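PDB 5V4T: hypothetic aldehyde deformylating oxygenase from Sulfolobus tokodaii, which binds iron and probably acts as a ferritin-like oxidoreductase, with aldehyde deformylating oxygenase activity ascribed to it. Local coordinates for residues I16-A21 and T74-P79; D87-D92 and T104-I109. One frame throughout, in Å; residues are numbered along the deposited sequence.

Overall arrangement
From the N terminus, helix 10-23 supplies the first half of contact 1; helices 34-46 and 49-67 follow before the loop at 74-79 returns to close it, so contact 1 shuts a mostly helical excursion of 52 residues. The chain then enters helix 80-93, turns, and enters helix 98-128, where residues 104-109 close the shorter loop of contact 2 against 87-92. The two contacts come in series, neither nested nor crossed, with centres about 20 Å apart and nearest atoms about 9 Å apart. Contact 1 ties the entry of helix 80-93 to the N-terminal helix; contact 2 ties the same helix, near its C-terminal end, to helix 98-128 beside the iron site.

Contact 1: I16-A21 and T74-P79; sequences IKYLSA and TTVRLP
Val-76 lays its CG1 methyl against Ala-21 CB at 3.6 Å, while the same methyl reaches Tyr-18 CD1, 3.8 Å away. CG1 stands anti to the backbone N (chi1 -177°), and the small alanine lets a branched valine come close to the helix. Tyr-18, with CG likewise anti to its N, has a ring long enough to span from Val-76 to Pro-79: Arg-77 O lies at the ring edge, and OH comes to 3.6 Å from Pro-79 CD, against the proline ring. Leu-78 adds CD1, packed 3.8 Å from Ala-21 O. In this ferritin-like, all-helical chain the contact fastens the irregular linker after helix 49-67 to helix 10-23, just ahead of helix 80-93, whose N-cap position is Pro-79. At the other end Lys-17, bent at chi3 (72°), carries NZ to 3.3 Å from Thr-75 OG1 in a long hydrogen bond. The ammonium's stronger partner is Asp-71, in a salt bridge, and Pro-72 O also accepts from it, so a long, flexible cationic side chain suits this place. An alanine in place of Lys-17 would remove all three polar links and would probably loosen the start of the linker. Val-76 O accepts a hydrogen bond from Ser-27 OG.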
ATOM      1  N   ILE A  16       8.226  10.866  -5.850  1.00 16.02           N
ATOM      2  CA  ILE A  16       7.744  10.744  -4.484  1.00 16.32           C
ATOM      3  C   ILE A  16       6.254  10.992  -4.399  1.00 17.47           C
ATOM      4  O   ILE A  16       5.506  10.284  -3.713  1.00 15.26           O
ATOM      5  CB  ILE A  16       8.520  11.698  -3.527  1.00 16.08           C
ATOM      6  CG1 ILE A  16       9.994  11.260  -3.446  1.00 16.06           C
ATOM      7  CG2 ILE A  16       7.793  11.852  -2.185  1.00 15.70           C
ATOM      8  CD1 ILE A  16      10.875  12.133  -2.603  1.00 16.87           C
ATOM      9  N   LYS A  17       5.779  12.038  -5.086  1.00 16.40           N
ATOM     10  CA  LYS A  17       4.375  12.280  -5.104  1.00 17.27           C
ATOM     11  C   LYS A  17       3.616  11.161  -5.760  1.00 17.31           C
ATOM     12  O   LYS A  17       2.507  10.837  -5.341  1.00 17.65           O
ATOM     13  CB  LYS A  17       4.049  13.592  -5.846  1.00 17.76           C
ATOM     14  CG  LYS A  17       4.387  14.815  -5.036  1.00 19.74           C
ATOM     15  CD  LYS A  17       4.002  16.064  -5.837  1.00 21.86           C
ATOM     16  CE  LYS A  17       2.498  16.233  -5.886  1.00 24.45           C
ATOM     17  NZ  LYS A  17       2.135  17.469  -6.664  1.00 30.10           N
ATOM     18  N   TYR A  18       4.172  10.584  -6.814  1.00 18.19           N
ATOM     19  CA  TYR A  18       3.458   9.511  -7.529  1.00 19.42           C
ATOM     20  C   TYR A  18       3.247   8.285  -6.649  1.00 19.01           C
ATOM     21  O   TYR A  18       2.118   7.771  -6.514  1.00 17.95           O
ATOM     22  CB  TYR A  18       4.204   9.108  -8.741  1.00 19.70           C
ATOM     23  CG  TYR A  18       3.621   7.945  -9.509  1.00 21.91           C
ATOM     24  CD1 TYR A  18       2.454   8.105 -10.272  1.00 24.54           C
ATOM     25  CD2 TYR A  18       4.166   6.670  -9.413  1.00 21.78           C
ATOM     26  CE1 TYR A  18       1.941   7.047 -10.985  1.00 21.13           C
ATOM     27  CE2 TYR A  18       3.641   5.602 -10.147  1.00 22.47           C
ATOM     28  CZ  TYR A  18       2.499   5.825 -10.920  1.00 22.23           C
ATOM     29  OH  TYR A  18       1.917   4.778 -11.629  1.00 22.02           O
ATOM     30  N   LEU A  19       4.318   7.936  -5.966  1.00 17.33           N
ATOM     31  CA  LEU A  19       4.244   6.802  -5.044  1.00 16.70           C
ATOM     32  C   LEU A  19       3.380   7.112  -3.838  1.00 17.29           C
ATOM     33  O   LEU A  19       2.623   6.284  -3.377  1.00 18.85           O
ATOM     34  CB  LEU A  19       5.628   6.335  -4.607  1.00 18.65           C
ATOM     35  CG  LEU A  19       6.400   5.642  -5.702  1.00 20.39           C
ATOM     36  CD1 LEU A  19       7.840   5.536  -5.248  1.00 22.02           C
ATOM     37  CD2 LEU A  19       5.796   4.278  -6.072  1.00 22.56           C
ATOM     38  N   SER A  20       3.484   8.314  -3.277  1.00 16.22           N
ATOM     39  CA  SER A  20       2.669   8.709  -2.155  1.00 15.62           C
ATOM     40  C   SER A  20       1.175   8.644  -2.493  1.00 16.06           C
ATOM     41  O   SER A  20       0.355   8.273  -1.642  1.00 15.94           O
ATOM     42  CB  SER A  20       3.020  10.101  -1.650  1.00 16.06           C
ATOM     43  OG  SER A  20       4.362  10.127  -1.224  1.00 15.03           O
ATOM     44  N   ALA A  21       0.819   8.991  -3.737  1.00 16.90           N
ATOM     45  CA  ALA A  21      -0.597   8.939  -4.131  1.00 18.54           C
ATOM     46  C   ALA A  21      -1.155   7.505  -4.091  1.00 17.62           C
ATOM     47  O   ALA A  21      -2.393   7.322  -3.961  1.00 18.82           O
ATOM     48  CB  ALA A  21      -0.757   9.475  -5.551  1.00 20.06           C
ATOM     49  N   THR A  74      -3.533  15.700  -5.596  1.00 31.15           N
ATOM     50  CA  THR A  74      -4.659  15.720  -6.558  1.00 36.51           C
ATOM     51  C   THR A  74      -4.166  15.802  -7.996  1.00 34.24           C
ATOM     52  O   THR A  74      -4.850  15.409  -8.901  1.00 40.70           O
ATOM     53  CB  THR A  74      -5.587  16.875  -6.199  1.00 39.25           C
ATOM     54  OG1 THR A  74      -4.818  18.059  -5.960  1.00 38.30           O
ATOM     55  CG2 THR A  74      -6.337  16.533  -4.953  1.00 42.86           C
ATOM     56  N   THR A  75      -2.935  16.239  -8.198  1.00 42.71           N
ATOM     57  CA  THR A  75      -2.348  16.282  -9.543  1.00 48.26           C
ATOM     58  C   THR A  75      -1.986  14.874 -10.078  1.00 43.07           C
ATOM     59  O   THR A  75      -1.617  14.720 -11.248  1.00 44.51           O
ATOM     60  CB  THR A  75      -1.090  17.191  -9.603  1.00 49.55           C
ATOM     61  OG1 THR A  75       0.064  16.537  -9.028  1.00 47.01           O
ATOM     62  CG2 THR A  75      -1.344  18.517  -8.897  1.00 54.65           C
ATOM     63  N   VAL A  76      -2.068  13.839  -9.244  1.00 32.53           N
ATOM     64  CA  VAL A  76      -1.523  12.572  -9.644  1.00 28.69           C
ATOM     65  C   VAL A  76      -2.587  11.619 -10.099  1.00 24.85           C
ATOM     66  O   VAL A  76      -3.432  11.254  -9.292  1.00 27.20           O
ATOM     67  CB  VAL A  76      -0.769  11.862  -8.463  1.00 29.69           C
ATOM     68  CG1 VAL A  76      -0.138  10.571  -8.925  1.00 30.49           C
ATOM     69  CG2 VAL A  76       0.302  12.776  -7.881  1.00 35.71           C
ATOM     70  N   ARG A  77      -2.415  11.109 -11.316  1.00 25.76           N
ATOM     71  CA  ARG A  77      -3.298  10.077 -11.874  1.00 27.99           C
ATOM     72  C   ARG A  77      -2.778   8.691 -11.457  1.00 25.79           C
ATOM     73  O   ARG A  77      -1.630   8.359 -11.722  1.00 27.00           O
ATOM     74  CB  ARG A  77      -3.367  10.175 -13.405  1.00 32.59           C
ATOM     75  CG  ARG A  77      -4.185   9.097 -14.104  1.00 38.18           C
ATOM     76  CD  ARG A  77      -4.395   9.437 -15.587  1.00 44.17           C
ATOM     77  NE  ARG A  77      -5.058  10.743 -15.742  1.00 53.38           N
ATOM     78  CZ  ARG A  77      -6.377  10.950 -15.819  1.00 57.86           C
ATOM     79  NH1 ARG A  77      -7.239   9.939 -15.786  1.00 58.89           N
ATOM     80  NH2 ARG A  77      -6.838  12.194 -15.945  1.00 60.45           N
ATOM     81  N   LEU A  78      -3.649   7.903 -10.842  1.00 24.18           N
ATOM     82  CA  LEU A  78      -3.340   6.504 -10.498  1.00 24.36           C
ATOM     83  C   LEU A  78      -3.470   5.607 -11.695  1.00 26.11           C
ATOM     84  O   LEU A  78      -4.375   5.795 -12.524  1.00 26.20           O
ATOM     85  CB  LEU A  78      -4.244   6.011  -9.382  1.00 25.34           C
ATOM     86  CG  LEU A  78      -3.972   6.460  -7.927  1.00 25.58           C
ATOM     87  CD1 LEU A  78      -2.557   6.061  -7.491  1.00 26.18           C
ATOM     88  CD2 LEU A  78      -4.196   7.944  -7.696  1.00 25.89           C
ATOM     89  N   PRO A  79      -2.612   4.578 -11.786  1.00 24.61           N
ATOM     90  CA  PRO A  79      -2.728   3.703 -12.933  1.00 26.72           C
ATOM     91  C   PRO A  79      -3.974   2.785 -12.952  1.00 27.29           C
ATOM     92  O   PRO A  79      -4.595   2.491 -11.907  1.00 23.59           O
ATOM     93  CB  PRO A  79      -1.435   2.927 -12.882  1.00 28.83           C
ATOM     94  CG  PRO A  79      -1.114   2.833 -11.431  1.00 28.22           C
ATOM     95  CD  PRO A  79      -1.513   4.169 -10.900  1.00 26.20           C
TER

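Contact 2: D87-D92 and T104-I109; sequences DGLVED and TRFHMI
Arg-105 leaves helix 98-128 with CG anti to the backbone N, and its CB already lies 3.5 Å from Asp-92 OD2. CD arrives 3.4 Å from Leu-89 N. There the chain bends (chi3 -66°), turning NE onto Asp-92 OD2 at 2.8 Å in a salt bridge with an N-H...O angle of 154°. The bond lies close to the guanidinium plane but meets the carboxylate from above its own plane, the two groups being turned 51° apart. CZ then rests over Gly-88 CA, 3.5 Å off; a CB on Gly-88 would clash with Arg-105 NH1, so the residue without one suits this place. At the tip, NH2 gives a hydrogen bond to a water that donates to Asp-92 OD1, while NH1 makes a weak bond to Leu-85 O. Beside this polar grip, Leu-89 CD2 meets Phe-106 CD1 obliquely, and the nearest atom of the Phe-106 side chain is about 4 Å from the bound Fe(III) ion. Segment 104-109 holds a wider pi-type turn (Ile-109 N to Thr-104 O), a feature frequent near the metal site of ferritin-like helices. The two segments run obliquely, more antiparallel than parallel; Arg-165 of helix 159-179 gives Asp-92 OD2 a second salt bridge, and Leu-35 of helix 34-46 packs on Leu-89.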
ATOM      1  N   ASP A  87     -11.164  -1.398  -6.665  1.00 19.74           N
ATOM      2  CA  ASP A  87     -12.571  -1.778  -7.017  1.00 22.48           C
ATOM      3  C   ASP A  87     -12.844  -3.197  -6.500  1.00 19.76           C
ATOM      4  O   ASP A  87     -13.885  -3.495  -5.923  1.00 21.52           O
ATOM      5  CB  ASP A  87     -12.792  -1.731  -8.528  1.00 23.60           C
ATOM      6  CG  ASP A  87     -12.906  -0.297  -9.076  1.00 25.71           C
ATOM      7  OD1 ASP A  87     -12.938   0.722  -8.313  1.00 26.89           O
ATOM      8  OD2 ASP A  87     -12.976  -0.196 -10.337  1.00 28.24           O
ATOM      9  N   GLY A  88     -11.870  -4.069  -6.702  1.00 18.36           N
ATOM     10  CA  GLY A  88     -11.929  -5.382  -6.194  1.00 17.79           C
ATOM     11  C   GLY A  88     -12.058  -5.471  -4.682  1.00 18.68           C
ATOM     12  O   GLY A  88     -12.695  -6.398  -4.149  1.00 19.46           O
ATOM     13  N   LEU A  89     -11.364  -4.607  -3.944  1.00 17.51           N
ATOM     14  CA  LEU A  89     -11.464  -4.658  -2.499  1.00 16.63           C
ATOM     15  C   LEU A  89     -12.871  -4.316  -2.028  1.00 17.30           C
ATOM     16  O   LEU A  89     -13.346  -4.900  -1.077  1.00 17.65           O
ATOM     17  CB  LEU A  89     -10.450  -3.751  -1.853  1.00 17.91           C
ATOM     18  CG  LEU A  89     -10.319  -3.704  -0.351  1.00 17.20           C
ATOM     19  CD1 LEU A  89      -9.818  -5.034   0.120  1.00 19.34           C
ATOM     20  CD2 LEU A  89      -9.394  -2.541   0.040  1.00 17.23           C
ATOM     21  N   VAL A  90     -13.515  -3.360  -2.660  1.00 18.55           N
ATOM     22  CA  VAL A  90     -14.904  -3.065  -2.310  1.00 20.09           C
ATOM     23  C   VAL A  90     -15.762  -4.346  -2.466  1.00 20.55           C
ATOM     24  O   VAL A  90     -16.558  -4.719  -1.558  1.00 21.60           O
ATOM     25  CB  VAL A  90     -15.444  -1.910  -3.164  1.00 21.82           C
ATOM     26  CG1 VAL A  90     -16.967  -1.802  -3.029  1.00 23.80           C
ATOM     27  CG2 VAL A  90     -14.772  -0.607  -2.785  1.00 20.80           C
ATOM     28  N   GLU A  91     -15.623  -5.025  -3.591  1.00 23.15           N
ATOM     29  CA  GLU A  91     -16.325  -6.325  -3.810  1.00 24.28           C
ATOM     30  C   GLU A  91     -16.015  -7.351  -2.721  1.00 23.44           C
ATOM     31  O   GLU A  91     -16.901  -8.028  -2.169  1.00 22.95           O
ATOM     32  CB  GLU A  91     -15.961  -6.847  -5.209  1.00 28.41           C
ATOM     33  CG  GLU A  91     -16.423  -5.940  -6.338  1.00 32.78           C
ATOM     34  CD  GLU A  91     -16.114  -6.483  -7.724  1.00 42.32           C
ATOM     35  OE1 GLU A  91     -15.398  -7.504  -7.847  1.00 47.43           O
ATOM     36  OE2 GLU A  91     -16.557  -5.841  -8.692  1.00 45.02           O
ATOM     37  N   ASP A  92     -14.746  -7.461  -2.354  1.00 19.73           N
ATOM     38  CA  ASP A  92     -14.342  -8.360  -1.303  1.00 19.81           C
ATOM     39  C   ASP A  92     -15.001  -8.049   0.031  1.00 18.59           C
ATOM     40  O   ASP A  92     -15.391  -8.976   0.733  1.00 22.35           O
ATOM     41  CB  ASP A  92     -12.821  -8.388  -1.158  1.00 20.63           C
ATOM     42  CG  ASP A  92     -12.136  -9.172  -2.315  1.00 21.16           C
ATOM     43  OD1 ASP A  92     -12.862  -9.906  -3.064  1.00 22.71           O
ATOM     44  OD2 ASP A  92     -10.911  -9.030  -2.474  1.00 21.39           O
ATOM     45  N   THR A 104      -6.304 -11.616   1.969  1.00 13.45           N
ATOM     46  CA  THR A 104      -5.412 -11.866   0.839  1.00 13.02           C
ATOM     47  C   THR A 104      -5.221 -10.675  -0.090  1.00 13.69           C
ATOM     48  O   THR A 104      -4.066 -10.374  -0.495  1.00 15.05           O
ATOM     49  CB  THR A 104      -5.927 -13.113   0.087  1.00 15.01           C
ATOM     50  OG1 THR A 104      -7.316 -12.985  -0.195  1.00 15.39           O
ATOM     51  CG2 THR A 104      -5.740 -14.271   0.913  1.00 15.84           C
ATOM     52  N   ARG A 105      -6.291 -10.007  -0.487  1.00 12.83           N
ATOM     53  CA  ARG A 105      -6.154  -8.873  -1.386  1.00 14.06           C
ATOM     54  C   ARG A 105      -5.478  -7.695  -0.713  1.00 15.38           C
ATOM     55  O   ARG A 105      -4.570  -7.067  -1.311  1.00 14.67           O
ATOM     56  CB  ARG A 105      -7.495  -8.408  -1.962  1.00 14.49           C
ATOM     57  CG  ARG A 105      -7.378  -7.172  -2.846  1.00 15.72           C
ATOM     58  CD  ARG A 105      -8.709  -6.649  -3.337  1.00 16.59           C
ATOM     59  NE  ARG A 105      -9.334  -7.600  -4.237  1.00 16.99           N
ATOM     60  CZ  ARG A 105      -9.253  -7.619  -5.568  1.00 17.55           C
ATOM     61  NH1 ARG A 105      -8.540  -6.761  -6.224  1.00 18.87           N
ATOM     62  NH2 ARG A 105      -9.883  -8.614  -6.246  1.00 19.68           N
ATOM     63  N   PHE A 106      -5.888  -7.430   0.529  1.00 13.23           N
ATOM     64  CA  PHE A 106      -5.380  -6.229   1.215  1.00 13.36           C
ATOM     65  C   PHE A 106      -4.168  -6.576   2.054  1.00 12.78           C
ATOM     66  O   PHE A 106      -3.017  -6.155   1.693  1.00 13.98           O
ATOM     67  CB  PHE A 106      -6.442  -5.560   2.085  1.00 13.45           C
ATOM     68  CG  PHE A 106      -5.986  -4.215   2.564  1.00 14.90           C
ATOM     69  CD1 PHE A 106      -5.892  -3.134   1.684  1.00 16.09           C
ATOM     70  CD2 PHE A 106      -5.634  -4.032   3.880  1.00 15.97           C
ATOM     71  CE1 PHE A 106      -5.402  -1.919   2.108  1.00 16.95           C
ATOM     72  CE2 PHE A 106      -5.161  -2.795   4.311  1.00 17.08           C
ATOM     73  CZ  PHE A 106      -5.039  -1.746   3.422  1.00 17.09           C
ATOM     74  N   HIS A 107      -4.291  -7.382   3.104  1.00 12.04           N
ATOM     75  CA  HIS A 107      -3.126  -7.556   3.941  1.00 12.59           C
ATOM     76  C   HIS A 107      -1.940  -8.163   3.202  1.00 13.66           C
ATOM     77  O   HIS A 107      -0.792  -7.771   3.403  1.00 13.94           O
ATOM     78  CB  HIS A 107      -3.465  -8.313   5.198  1.00 11.89           C
ATOM     79  CG  HIS A 107      -4.552  -7.662   6.001  1.00 13.18           C
ATOM     80  ND1 HIS A 107      -5.879  -7.624   5.617  1.00 15.98           N
ATOM     81  CD2 HIS A 107      -4.483  -6.950   7.147  1.00 14.51           C
ATOM     82  CE1 HIS A 107      -6.585  -6.958   6.509  1.00 14.61           C
ATOM     83  NE2 HIS A 107      -5.759  -6.548   7.459  1.00 14.04           N
ATOM     84  N   MET A 108      -2.172  -9.256   2.472  1.00 12.61           N
ATOM     85  CA  MET A 108      -1.040  -9.928   1.826  1.00 13.60           C
ATOM     86  C   MET A 108      -0.536  -9.193   0.600  1.00 14.99           C
ATOM     87  O   MET A 108       0.632  -8.913   0.543  1.00 15.81           O
ATOM     88  CB  MET A 108      -1.403 -11.389   1.420  1.00 14.11           C
ATOM     89  CG  MET A 108      -1.776 -12.276   2.597  1.00 17.12           C
ATOM     90  SD  MET A 108      -0.493 -12.542   3.840  1.00 17.80           S
ATOM     91  CE  MET A 108      -1.058 -11.461   5.174  1.00 18.53           C
ATOM     92  N   ILE A 109      -1.399  -8.908  -0.362  1.00 13.78           N
ATOM     93  CA  ILE A 109      -0.943  -8.356  -1.624  1.00 13.87           C
ATOM     94  C   ILE A 109      -0.690  -6.837  -1.482  1.00 14.45           C
ATOM     95  O   ILE A 109       0.278  -6.297  -1.968  1.00 14.82           O
ATOM     96  CB  ILE A 109      -1.928  -8.695  -2.770  1.00 13.34           C
ATOM     97  CG1 ILE A 109      -1.815 -10.160  -3.205  1.00 13.94           C
ATOM     98  CG2 ILE A 109      -1.819  -7.744  -3.945  1.00 14.36           C
ATOM     99  CD1 ILE A 109      -0.546 -10.504  -3.975  1.00 16.08           C
TER
HETATM  100  O   HOH W   1     -11.665 -10.686  -5.309  1.00 23.94           O